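PDB 4KT7: 2-C-methyl-D-erythritol 4-phosphate cytidylyltransferase from Anaerococcus prevotii, which probably catalyses the transfer of a cytidylyl group from CTP to 2-C-methyl-D-erythritol 4-phosphate, a step of isoprenoid biosynthesis. Local coordinates for residues Ala12-Ala17 / Asp54-Val59. Numbering follows the deposited sequence.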
# COMPACT_ATOMS: atom_id res chain seq x y z
N ALA A 12 18.43 -13.08 -15.68
CA ALA A 12 17.64 -12.65 -14.53
C ALA A 12 18.54 -12.57 -13.31
O ALA A 12 19.38 -13.45 -13.09
CB ALA A 12 16.47 -13.58 -14.27
N ILE A 13 18.37 -11.49 -12.55
CA ILE A 13 19.08 -11.26 -11.31
C ILE A 13 18.05 -11.31 -10.18
O ILE A 13 17.16 -10.46 -10.13
CB ILE A 13 19.76 -9.86 -11.32
CG1 ILE A 13 20.86 -9.80 -12.38
CG2 ILE A 13 20.33 -9.51 -9.96
CD1 ILE A 13 21.52 -8.43 -12.52
N ILE A 14 18.15 -12.31 -9.31
CA ILE A 14 17.26 -12.46 -8.16
C ILE A 14 18.00 -12.01 -6.91
O ILE A 14 19.00 -12.64 -6.51
CB ILE A 14 16.88 -13.94 -7.92
CG1 ILE A 14 16.27 -14.58 -9.18
CG2 ILE A 14 15.93 -14.04 -6.75
CD1 ILE A 14 14.97 -13.96 -9.61
N THR A 15 17.56 -10.94 -6.27
CA THR A 15 18.29 -10.47 -5.10
C THR A 15 17.80 -11.13 -3.82
O THR A 15 16.63 -10.99 -3.44
CB THR A 15 18.28 -8.93 -4.97
OG1 THR A 15 16.93 -8.47 -4.94
CG2 THR A 15 19.02 -8.28 -6.15
N ALA A 16 18.71 -11.85 -3.16
CA ALA A 16 18.43 -12.41 -1.84
C ALA A 16 19.53 -12.03 -0.83
O ALA A 16 19.87 -12.81 0.06
CB ALA A 16 18.27 -13.93 -1.92
N ALA A 17 20.07 -10.82 -0.96
CA ALA A 17 21.19 -10.40 -0.14
C ALA A 17 20.81 -9.25 0.79
O ALA A 17 21.66 -8.42 1.12
CB ALA A 17 22.38 -10.02 -1.01
N ASP A 54 17.57 -16.96 -20.05
CA ASP A 54 18.68 -17.85 -20.42
C ASP A 54 19.62 -18.19 -19.27
O ASP A 54 20.31 -19.20 -19.31
CB ASP A 54 19.49 -17.26 -21.58
CG ASP A 54 18.67 -17.10 -22.84
OD1 ASP A 54 18.31 -18.14 -23.42
OD2 ASP A 54 18.36 -15.94 -23.23
N GLU A 55 19.65 -17.33 -18.25
CA GLU A 55 20.48 -17.59 -17.07
C GLU A 55 19.91 -16.87 -15.87
O GLU A 55 19.25 -15.84 -16.02
CB GLU A 55 21.90 -17.08 -17.27
CG GLU A 55 22.04 -15.58 -17.12
CD GLU A 55 23.46 -15.07 -17.33
OE1 GLU A 55 24.42 -15.88 -17.34
OE2 GLU A 55 23.61 -13.84 -17.48
N ILE A 56 20.20 -17.39 -14.68
CA ILE A 56 19.70 -16.80 -13.44
C ILE A 56 20.85 -16.57 -12.47
O ILE A 56 21.60 -17.50 -12.13
CB ILE A 56 18.68 -17.75 -12.76
CG1 ILE A 56 17.47 -18.01 -13.68
CG2 ILE A 56 18.22 -17.18 -11.40
CD1 ILE A 56 16.45 -18.98 -13.05
N ILE A 57 20.99 -15.32 -12.02
CA ILE A 57 22.03 -14.93 -11.06
C ILE A 57 21.37 -14.60 -9.73
O ILE A 57 20.53 -13.68 -9.66
CB ILE A 57 22.79 -13.66 -11.51
CG1 ILE A 57 23.32 -13.81 -12.94
CG2 ILE A 57 23.93 -13.35 -10.56
CD1 ILE A 57 24.13 -15.00 -13.14
N LEU A 58 21.70 -15.36 -8.70
CA LEU A 58 21.26 -15.08 -7.34
C LEU A 58 22.29 -14.19 -6.69
O LEU A 58 23.49 -14.43 -6.77
CB LEU A 58 21.15 -16.35 -6.51
CG LEU A 58 19.96 -17.25 -6.82
CD1 LEU A 58 20.21 -18.65 -6.27
CD2 LEU A 58 18.73 -16.66 -6.17
N VAL A 59 21.83 -13.14 -6.03
CA VAL A 59 22.78 -12.35 -5.26
C VAL A 59 22.48 -12.61 -3.79
O VAL A 59 21.35 -12.36 -3.31
CB VAL A 59 22.68 -10.86 -5.62
CG1 VAL A 59 23.79 -10.10 -4.93
CG2 VAL A 59 22.79 -10.66 -7.15
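Ala12, Ile14 and Ala16 zip onto Glu55, Ile57 and Val59 as two neighbouring parallel strands of the Rossmann-like nucleotidyltransferase (GT-A) fold, joined by a crossover through helix 39-48. Five backbone bonds use the facing N-H and C=O groups in turn: Ala12 N gives to Glu55 O (2.9 Å), Ile57 N to Ala12 O (2.7 Å), Ile14 N to Ile57 O, Val59 N to Ile14 O, and Ala16 N to Val59 O (2.7 Å). The Ile57 N bond is nearly straight, 173° at the hydrogen; that from Ala16 N is more bent, 146°. Ile13 and Thr15 turn their backbone groups to strand 105-110 and Gly111 just beyond it, so residues 12-16 are bonded on both edges. Branched Ile and Val suit these extended, buried strands. On one face Ile14 CB packs against Leu58 CD2 (3.7 Å), the two side chains lying side by side beneath helix 39-48, while Ile14 CG1 meets Ile56 CG2 at 3.9 Å. Helix 88-97 packs on the other face. The carboxylate of buried Glu55 is satisfied elsewhere, by Arg80 in a salt bridge and by Ser11 OG and Asp100 N. On the helix 88-97 side, Val59 CG1 is anti to the backbone N (chi1 -173°), which leaves CG2 beside that N and anti to the carbonyl carbon, where it meets Ile13 CG2 at 3.9 Å.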